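Local coordinates for protein beta-glucuronidase (uncultured Clostridium sp., PDB 6U7J) that hydrolyses beta-D-glucuronides, releasing glucuronic acid, and as a gut microbial enzyme probably reactivates estrogens from their glucuronide conjugates, at residues Glu42-Phe45 and Glu46-Leu49; Arg426-Phe429 and Glu430-Lys434. All coordinates share one frame; numbering follows the deposited sequence.

Contact 1: Glu42-Phe45 and Glu46-Leu49; sequences EKWF and EKPL
The amide N of Glu46 reaches back three residues to O of Lys43 at 3.0 Å, and with an N-H...O angle of 170° this nearly straight bond closes a short 3-10 turn over Trp44 and Phe45. The turn starts where helix 38-41 ends in a Schellman motif, with Lys43 at positive phi. Lys43 and Glu46 then run side by side in the same direction. Their contact is made by carbon, CB of Lys43 lying 3.8 Å from CG of Glu46, while the charged ends, Lys43 NZ and Glu46 OE2, stay 4.9 Å apart. Phe45 has CG between its backbone N and carbonyl carbon (chi1 53°), which swings the ring back under the turn: its CE1 comes to 3.6 Å from CG of Glu46, and one face lies against the carbonyl carbon of Lys43. The ring and the Glu46 carboxylate stand almost perpendicular, at 84°. CB of Trp44 meets CD2 of Leu49 at 4.1 Å, and the indole NE1 donates to OE1 of Glu42 at 3.2 Å, arriving from above the carboxylate plane. OE2 of Glu42 is bound by Gln38 and Tyr35. Lys47 folds back over the turn, placing NZ near the plane of the indole at its edge. A water lies within bonding distance of both O of Trp44 and O of Pro48, but more acceptors surround it than its two protons can serve. Trp44 and Phe45 also anchor the loop on the sheet of the sugar-binding domain, through Trp78 and Tyr108. The chemistry is therefore divided: the backbone bond closes the turn, aromatic rings fasten it to the sheet, and the separated ends of Lys43 and Glu46 form no salt bridge and probably contribute at most a weak, solvent-screened attraction.

Contact 2: Arg426-Phe429 and Glu430-Lys434; sequences RNYF and EEVTK
The carbonyl oxygen of Phe429 receives N of Thr433 at 2.8 Å and has OG1 of the same residue only 2.6 Å away. With chi1 at 45°, OG1 lies between the backbone N and the carbonyl carbon, a placement that turns the hydroxyl back into the preceding helical turn. O of Glu430 is also near OG1, at 3.0 Å, so the single hydroxyl proton has two possible acceptors and its choice is not settled. The regular i to i+4 pattern continues alongside: N of Val432 bonds to O of Tyr428, and N of Glu431 bonds to O of Asn427 with an N-H...O angle of 169°. CG2 of Val432 packs obliquely against CE1 of Tyr428, one helical turn back, at 3.6 Å. CD1 of Tyr428 lies over the centre of the Phe429 ring, 3.7 Å above its plane. This stretch of helix 424-439 belongs to a beta-alpha-beta unit of the TIM barrel: Phe429, Val432 and Thr433 rest on Ile414 of strand 409-416, while Tyr428 and Val432 face helix 386-403, where His392 bonds the tyrosine hydroxyl and Lys393 pairs with Glu431.

How the contacts relate
Contacts 1 and 2 lie in series along the chain and in different domains, the first in the sugar-binding domain and the second in the TIM barrel. Their centres are 43 Å apart and their nearest atoms about 31 Å, so neither touches the other. Contact 1 is the more peripheral, 33 Å from the centre of the chain against 21 Å for contact 2. In glycoside hydrolase family 2 the active site is formed at the C-terminal ends of the barrel strands; 424-439 follows one of these, strand 409-416, placing contact 2 in the catalytic domain's framework, whereas contact 1 lies in a surface loop of the sugar-binding domain, between helix 38-41 and strand 53-57.

Contact 1: Glu42-Phe45 and Glu46-Leu49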
loop_
_atom_site.group_PDB
_atom_site.type_symbol
_atom_site.label_atom_id
_atom_site.label_comp_id
_atom_site.label_asym_id
_atom_site.label_seq_id
_atom_site.Cartn_x
_atom_site.Cartn_y
_atom_site.Cartn_z
ATOM N N GLU B 42 17.171 26.854 35.489
ATOM C CA GLU B 42 16.775 26.260 36.754
ATOM C C GLU B 42 17.834 25.324 37.307
ATOM O O GLU B 42 17.598 24.674 38.335
ATOM C CB GLU B 42 15.434 25.539 36.579
ATOM C CG GLU B 42 14.360 26.496 36.089
ATOM C CD GLU B 42 12.967 25.886 36.073
ATOM O OE1 GLU B 42 12.806 24.743 36.548
ATOM O OE2 GLU B 42 12.039 26.551 35.562
ATOM N N LYS B 43 18.989 25.250 36.641
ATOM C CA LYS B 43 20.136 24.467 37.078
ATOM C C LYS B 43 19.724 23.043 37.424
ATOM O O LYS B 43 20.048 22.513 38.490
ATOM C CB LYS B 43 20.847 25.164 38.242
ATOM C CG LYS B 43 21.245 26.587 37.847
ATOM C CD LYS B 43 22.553 27.067 38.449
ATOM C CE LYS B 43 22.548 28.587 38.558
ATOM N NZ LYS B 43 23.913 29.160 38.805
ATOM N N TRP B 44 19.022 22.416 36.469
ATOM C CA TRP B 44 18.523 21.058 36.643
ATOM C C TRP B 44 19.643 20.082 36.927
ATOM O O TRP B 44 19.415 19.053 37.575
ATOM C CB TRP B 44 17.770 20.600 35.391
ATOM C CG TRP B 44 16.381 21.098 35.298
ATOM C CD1 TRP B 44 15.708 21.846 36.227
ATOM C CD2 TRP B 44 15.472 20.888 34.212
ATOM N NE1 TRP B 44 14.439 22.130 35.773
ATOM C CE2 TRP B 44 14.268 21.549 34.540
ATOM C CE3 TRP B 44 15.560 20.208 32.993
ATOM C CZ2 TRP B 44 13.153 21.540 33.690
ATOM C CZ3 TRP B 44 14.463 20.210 32.148
ATOM C CH2 TRP B 44 13.272 20.869 32.502
ATOM N N PHE B 45 20.850 20.380 36.440
ATOM C CA PHE B 45 21.997 19.489 36.615
ATOM C C PHE B 45 22.487 19.388 38.062
ATOM O O PHE B 45 23.264 18.480 38.373
ATOM C CB PHE B 45 23.144 19.963 35.730
ATOM C CG PHE B 45 23.497 21.414 35.924
ATOM C CD1 PHE B 45 24.299 21.814 36.985
ATOM C CD2 PHE B 45 23.034 22.378 35.041
ATOM C CE1 PHE B 45 24.634 23.142 37.161
ATOM C CE2 PHE B 45 23.362 23.709 35.212
ATOM C CZ PHE B 45 24.164 24.093 36.275
ATOM N N GLU B 46 22.069 20.286 38.953
ATOM C CA GLU B 46 22.597 20.256 40.318
ATOM C C GLU B 46 22.013 19.137 41.167
ATOM O O GLU B 46 22.529 18.879 42.255
ATOM C CB GLU B 46 22.349 21.591 41.014
ATOM C CG GLU B 46 23.013 22.764 40.328
ATOM C CD GLU B 46 23.046 24.000 41.201
ATOM O OE1 GLU B 46 22.125 24.151 42.028
ATOM O OE2 GLU B 46 23.989 24.812 41.058
ATOM N N LYS B 47 20.966 18.469 40.703
ATOM C CA LYS B 47 20.333 17.396 41.452
ATOM C C LYS B 47 19.726 16.425 40.450
ATOM O O LYS B 47 19.578 16.764 39.270
ATOM C CB LYS B 47 19.275 17.956 42.422
ATOM C CG LYS B 47 17.978 18.471 41.773
ATOM C CD LYS B 47 18.132 19.858 41.104
ATOM C CE LYS B 47 16.783 20.381 40.531
ATOM N NZ LYS B 47 16.851 21.836 40.147
ATOM N N PRO B 48 19.412 15.197 40.870
ATOM C CA PRO B 48 18.837 14.221 39.933
ATOM C C PRO B 48 17.609 14.763 39.210
ATOM O O PRO B 48 16.814 15.520 39.771
ATOM C CB PRO B 48 18.489 13.036 40.838
ATOM C CG PRO B 48 19.562 13.080 41.897
ATOM C CD PRO B 48 19.850 14.553 42.126
ATOM N N LEU B 49 17.477 14.392 37.935
ATOM C CA LEU B 49 16.331 14.823 37.140
ATOM C C LEU B 49 15.029 14.296 37.734
ATOM O O LEU B 49 14.959 13.153 38.192
ATOM C CB LEU B 49 16.468 14.340 35.693
ATOM C CG LEU B 49 17.534 14.985 34.807
ATOM C CD1 LEU B 49 17.399 14.484 33.339
ATOM C CD2 LEU B 49 17.480 16.504 34.872
HETATM O O HOH W 1 17.094 18.139 38.520
#

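Contact 2: Arg426-Phe429 and Glu430-Lys434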
loop_
_atom_site.group_PDB
_atom_site.type_symbol
_atom_site.label_atom_id
_atom_site.label_comp_id
_atom_site.label_asym_id
_atom_site.label_seq_id
_atom_site.Cartn_x
_atom_site.Cartn_y
_atom_site.Cartn_z
ATOM N N ARG B 426 34.135 31.652 -3.524
ATOM C CA ARG B 426 35.432 31.196 -4.017
ATOM C C ARG B 426 36.502 31.259 -2.926
ATOM O O ARG B 426 37.232 30.283 -2.705
ATOM C CB ARG B 426 35.857 32.016 -5.235
ATOM C CG ARG B 426 37.125 31.477 -5.918
ATOM C CD ARG B 426 37.794 32.533 -6.772
ATOM N NE ARG B 426 36.804 33.285 -7.532
ATOM C CZ ARG B 426 36.399 32.948 -8.750
ATOM N NH1 ARG B 426 36.920 31.873 -9.334
ATOM N NH2 ARG B 426 35.480 33.680 -9.376
ATOM N N ASN B 427 36.615 32.399 -2.234
ATOM C CA ASN B 427 37.594 32.508 -1.149
ATOM C C ASN B 427 37.314 31.500 -0.036
ATOM O O ASN B 427 38.246 30.920 0.535
ATOM C CB ASN B 427 37.593 33.927 -0.570
ATOM C CG ASN B 427 38.328 34.928 -1.450
ATOM O OD1 ASN B 427 38.945 34.567 -2.458
ATOM N ND2 ASN B 427 38.243 36.203 -1.081
ATOM N N TYR B 428 36.035 31.307 0.306
ATOM C CA TYR B 428 35.669 30.382 1.376
ATOM C C TYR B 428 36.211 28.995 1.086
ATOM O O TYR B 428 36.949 28.414 1.889
ATOM C CB TYR B 428 34.141 30.344 1.547
ATOM C CG TYR B 428 33.675 29.488 2.705
ATOM C CD1 TYR B 428 33.608 28.103 2.594
ATOM C CD2 TYR B 428 33.307 30.068 3.918
ATOM C CE1 TYR B 428 33.202 27.325 3.653
ATOM C CE2 TYR B 428 32.882 29.290 4.986
ATOM C CZ TYR B 428 32.841 27.923 4.849
ATOM O OH TYR B 428 32.438 27.145 5.907
ATOM N N PHE B 429 35.876 28.455 -0.076
ATOM C CA PHE B 429 36.244 27.078 -0.349
ATOM C C PHE B 429 37.705 26.927 -0.725
ATOM O O PHE B 429 38.265 25.843 -0.535
ATOM C CB PHE B 429 35.302 26.509 -1.415
ATOM C CG PHE B 429 33.919 26.251 -0.872
ATOM C CD1 PHE B 429 33.677 25.142 -0.073
ATOM C CD2 PHE B 429 32.903 27.157 -1.073
ATOM C CE1 PHE B 429 32.411 24.909 0.469
ATOM C CE2 PHE B 429 31.638 26.940 -0.538
ATOM C CZ PHE B 429 31.395 25.808 0.236
ATOM N N GLU B 430 38.347 27.984 -1.225
ATOM C CA GLU B 430 39.793 27.917 -1.408
ATOM C C GLU B 430 40.494 27.755 -0.073
ATOM O O GLU B 430 41.419 26.940 0.059
ATOM C CB GLU B 430 40.320 29.164 -2.110
ATOM C CG GLU B 430 41.769 28.992 -2.526
ATOM C CD GLU B 430 42.415 30.285 -2.955
ATOM O OE1 GLU B 430 43.447 30.229 -3.662
ATOM O OE2 GLU B 430 41.893 31.356 -2.586
ATOM N N GLU B 431 40.062 28.524 0.932
ATOM C CA GLU B 431 40.577 28.337 2.280
ATOM C C GLU B 431 40.320 26.916 2.769
ATOM O O GLU B 431 41.234 26.241 3.259
ATOM C CB GLU B 431 39.946 29.361 3.219
ATOM C CG GLU B 431 40.839 30.554 3.497
ATOM C CD GLU B 431 42.220 30.127 3.973
ATOM O OE1 GLU B 431 42.322 29.556 5.084
ATOM O OE2 GLU B 431 43.198 30.340 3.223
ATOM N N VAL B 432 39.078 26.434 2.628
ATOM C CA VAL B 432 38.749 25.107 3.142
ATOM C C VAL B 432 39.586 24.049 2.442
ATOM O O VAL B 432 40.159 23.163 3.085
ATOM C CB VAL B 432 37.245 24.810 2.999
ATOM C CG1 VAL B 432 36.956 23.378 3.435
ATOM C CG2 VAL B 432 36.423 25.759 3.831
ATOM N N THR B 433 39.677 24.128 1.111
ATOM C CA THR B 433 40.393 23.091 0.370
ATOM C C THR B 433 41.880 23.095 0.713
ATOM O O THR B 433 42.479 22.035 0.926
ATOM C CB THR B 433 40.194 23.270 -1.134
ATOM O OG1 THR B 433 40.364 24.651 -1.476
ATOM C CG2 THR B 433 38.812 22.823 -1.546
ATOM N N LYS B 434 42.487 24.280 0.792
ATOM C CA LYS B 434 43.892 24.354 1.182
ATOM C C LYS B 434 44.118 23.756 2.563
ATOM O O LYS B 434 45.124 23.075 2.792
ATOM C CB LYS B 434 44.366 25.802 1.135
ATOM C CG LYS B 434 44.818 26.217 -0.259
ATOM C CD LYS B 434 44.866 27.724 -0.445
ATOM C CE LYS B 434 45.075 28.443 0.864
ATOM N NZ LYS B 434 46.412 28.124 1.440
#